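Local structure of cellulase IBT99 (Metagenomes, 6WBT) at residues I170-V175 with G319-F324. The protein probably hydrolyses 6-phospho-alpha-glucosides as a family 4 glycosidase that uses NAD and a manganese ion. Numbering follows the deposited sequence.
Sequences ICDMPV and GVHGKF. With MN (manganese (II) ion), chain E; NAD (nicotinamide-adenine-dinucleotide), chain G; G6P (6-O-phosphono-alpha-D-glucopyranose), chain F.
F324 meets I170 and V175 in the apolar part of this contact. Its flat phenyl offers a face to a methyl: V175 lays CG2 over the ring centre, 3.9 Å from the centroid, a CH-pi contact whose approach is only 10° off the ring normal. I170 reaches F324 tip to tip, CD1 lying 3.5 Å from CE2, and the C171 carbonyl also borders that ring carbon. CG of F324 stands anti to its backbone N (chi1 166°), which starts the side chain toward I170 and V175. An alanine in place of F324 would probably leave a gap where the ring stood, with V175 CG2 and I170 CD1 losing their partner. Branched V175 divides its methyls, turning CG1 to V320 CG1 at 3.7 Å.

The polar part faces the ligands. C171 SG binds manganese at 2.4 Å and accepts a capping bond from M173 N, sulfur being able to do both; H201, O2 of glucose 6-phosphate and O7N of NAD also bind the metal. The two carboxylate oxygens of D172 divide the work: OD1 accepts a hydrogen bond from sugar O1, while OD2 sits at the H321 ring edge, 3.3 Å from CD2. The H321 imidazole also reaches the nicotinamide, NE2 lying 3.3 Å from C5N.

The contact joins strand 167-170, the loop after it and the start of helix 173-184 to the start of helix 321-334, with strand 338-345 touching I170 and F324.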
# COMPACT_ATOMS: atom_id res chain seq x y z
N ILE A 170 20.76 -14.71 10.43
CA ILE A 170 20.14 -15.10 11.69
C ILE A 170 20.81 -14.35 12.83
O ILE A 170 21.76 -13.59 12.64
CB ILE A 170 20.20 -16.62 11.92
CG1 ILE A 170 21.65 -17.10 11.92
CG2 ILE A 170 19.39 -17.36 10.87
CD1 ILE A 170 21.81 -18.57 12.24
N CYS A 171 20.30 -14.57 14.04
CA CYS A 171 20.83 -13.94 15.25
C CYS A 171 20.45 -14.80 16.45
O CYS A 171 19.37 -15.40 16.47
CB CYS A 171 20.28 -12.52 15.41
SG CYS A 171 20.73 -11.72 16.97
N ASP A 172 21.34 -14.84 17.43
CA ASP A 172 21.13 -15.66 18.62
C ASP A 172 20.66 -14.87 19.83
O ASP A 172 20.42 -15.46 20.89
CB ASP A 172 22.42 -16.42 18.97
CG ASP A 172 23.47 -15.53 19.60
OD1 ASP A 172 23.56 -14.34 19.23
OD2 ASP A 172 24.21 -16.01 20.48
N MSE A 173 20.53 -13.55 19.71
CA MSE A 173 20.05 -12.73 20.82
C MSE A 173 18.61 -13.08 21.24
O MSE A 173 18.34 -13.18 22.44
CB MSE A 173 20.16 -11.24 20.49
CG MSE A 173 19.86 -10.31 21.66
SE MSE A 173 21.21 -10.40 23.07
CE MSE A 173 20.16 -11.33 24.42
N PRO A 174 17.69 -13.25 20.28
CA PRO A 174 16.36 -13.75 20.68
C PRO A 174 16.41 -15.15 21.27
O PRO A 174 15.66 -15.45 22.20
CB PRO A 174 15.57 -13.71 19.36
CG PRO A 174 16.27 -12.70 18.53
CD PRO A 174 17.71 -12.88 18.85
N VAL A 175 17.29 -16.01 20.76
CA VAL A 175 17.40 -17.36 21.29
C VAL A 175 17.99 -17.33 22.70
O VAL A 175 17.61 -18.14 23.56
CB VAL A 175 18.24 -18.24 20.35
CG1 VAL A 175 18.16 -19.70 20.77
CG2 VAL A 175 17.78 -18.07 18.91
N GLY A 319 26.63 -21.55 25.68
CA GLY A 319 25.72 -20.72 24.92
C GLY A 319 24.90 -21.53 23.92
O GLY A 319 25.22 -22.66 23.56
N VAL A 320 23.81 -20.91 23.47
CA VAL A 320 22.93 -21.52 22.47
C VAL A 320 23.39 -21.03 21.10
O VAL A 320 22.67 -21.17 20.10
CB VAL A 320 21.46 -21.17 22.72
CG1 VAL A 320 20.55 -22.24 22.13
CG2 VAL A 320 21.21 -21.01 24.21
N HIS A 321 24.59 -20.46 21.05
CA HIS A 321 25.12 -19.92 19.81
C HIS A 321 25.31 -21.01 18.77
O HIS A 321 24.75 -20.94 17.66
CB HIS A 321 26.43 -19.19 20.08
CG HIS A 321 26.93 -18.39 18.92
ND1 HIS A 321 28.06 -18.75 18.20
CD2 HIS A 321 26.46 -17.26 18.34
CE1 HIS A 321 28.26 -17.86 17.24
NE2 HIS A 321 27.30 -16.96 17.30
N GLY A 322 26.08 -22.04 19.11
CA GLY A 322 26.33 -23.11 18.16
C GLY A 322 25.13 -24.00 17.92
O GLY A 322 24.95 -24.53 16.81
N LYS A 323 24.28 -24.19 18.94
CA LYS A 323 23.12 -25.06 18.78
C LYS A 323 22.12 -24.49 17.79
O LYS A 323 21.49 -25.24 17.03
CB LYS A 323 22.45 -25.30 20.14
CG LYS A 323 23.24 -26.19 21.09
CD LYS A 323 22.51 -26.36 22.41
CE LYS A 323 23.23 -27.33 23.33
NZ LYS A 323 22.55 -27.46 24.64
N PHE A 324 21.95 -23.17 17.78
CA PHE A 324 20.96 -22.55 16.91
C PHE A 324 21.42 -22.49 15.46
O PHE A 324 20.61 -22.69 14.54
CB PHE A 324 20.63 -21.14 17.43
CG PHE A 324 19.88 -20.29 16.45
CD1 PHE A 324 18.63 -20.68 15.99
CD2 PHE A 324 20.42 -19.10 15.99
CE1 PHE A 324 17.94 -19.89 15.08
CE2 PHE A 324 19.73 -18.31 15.09
CZ PHE A 324 18.49 -18.71 14.64
MN MN E . 22.81 -10.49 17.12
PA NAD G . 36.97 -12.18 16.32
O1A NAD G . 37.47 -10.80 16.06
O2A NAD G . 37.48 -12.91 17.51
O5B NAD G . 37.21 -13.08 15.00
C5B NAD G . 36.68 -12.63 13.73
C4B NAD G . 37.44 -13.29 12.61
O4B NAD G . 36.96 -12.81 11.33
C3B NAD G . 38.96 -13.06 12.59
O3B NAD G . 39.64 -14.30 12.43
C2B NAD G . 39.16 -12.18 11.35
O2B NAD G . 40.46 -12.25 10.80
C1B NAD G . 38.06 -12.73 10.46
N9A NAD G . 37.73 -11.88 9.32
C8A NAD G . 37.71 -10.51 9.30
N7A NAD G . 37.38 -10.01 8.14
C5A NAD G . 37.18 -11.12 7.33
C6A NAD G . 36.82 -11.25 5.98
N6A NAD G . 36.59 -10.21 5.17
N1A NAD G . 36.72 -12.50 5.48
C2A NAD G . 36.95 -13.53 6.29
N3A NAD G . 37.30 -13.53 7.58
C4A NAD G . 37.40 -12.28 8.05
O3 NAD G . 35.37 -12.14 16.40
PN NAD G . 34.32 -12.84 17.39
O1N NAD G . 34.59 -14.30 17.45
O2N NAD G . 34.28 -12.07 18.67
O5D NAD G . 32.95 -12.58 16.59
C5D NAD G . 32.89 -13.03 15.21
C4D NAD G . 31.65 -12.47 14.56
O4D NAD G . 30.49 -13.13 15.12
C3D NAD G . 31.40 -10.97 14.78
O3D NAD G . 31.01 -10.37 13.55
C2D NAD G . 30.23 -11.01 15.78
O2D NAD G . 29.49 -9.80 15.86
C1D NAD G . 29.44 -12.18 15.22
N1N NAD G . 28.42 -12.69 16.19
C2N NAD G . 27.10 -12.44 15.98
C3N NAD G . 26.14 -12.88 16.88
C7N NAD G . 24.69 -12.62 16.55
O7N NAD G . 23.90 -12.38 17.46
N7N NAD G . 24.32 -12.70 15.28
C4N NAD G . 26.55 -13.55 18.02
C5N NAD G . 27.89 -13.83 18.21
C6N NAD G . 28.81 -13.40 17.28
C1 G6P F . 24.57 -11.82 21.53
C2 G6P F . 24.29 -10.77 20.45
C3 G6P F . 25.57 -10.42 19.69
C4 G6P F . 26.69 -10.07 20.66
C5 G6P F . 26.86 -11.21 21.66
C6 G6P F . 27.99 -10.96 22.65
O1 G6P F . 24.94 -13.05 20.91
O2 G6P F . 23.32 -11.27 19.53
O3 G6P F . 25.32 -9.31 18.82
O4 G6P F . 27.91 -9.87 19.94
O5 G6P F . 25.63 -11.38 22.38
O6 G6P F . 28.72 -9.78 22.31
P G6P F . 30.15 -9.50 22.98
O1P G6P F . 30.14 -8.01 23.26
O2P G6P F . 31.15 -9.95 21.95
O3P G6P F . 30.13 -10.35 24.23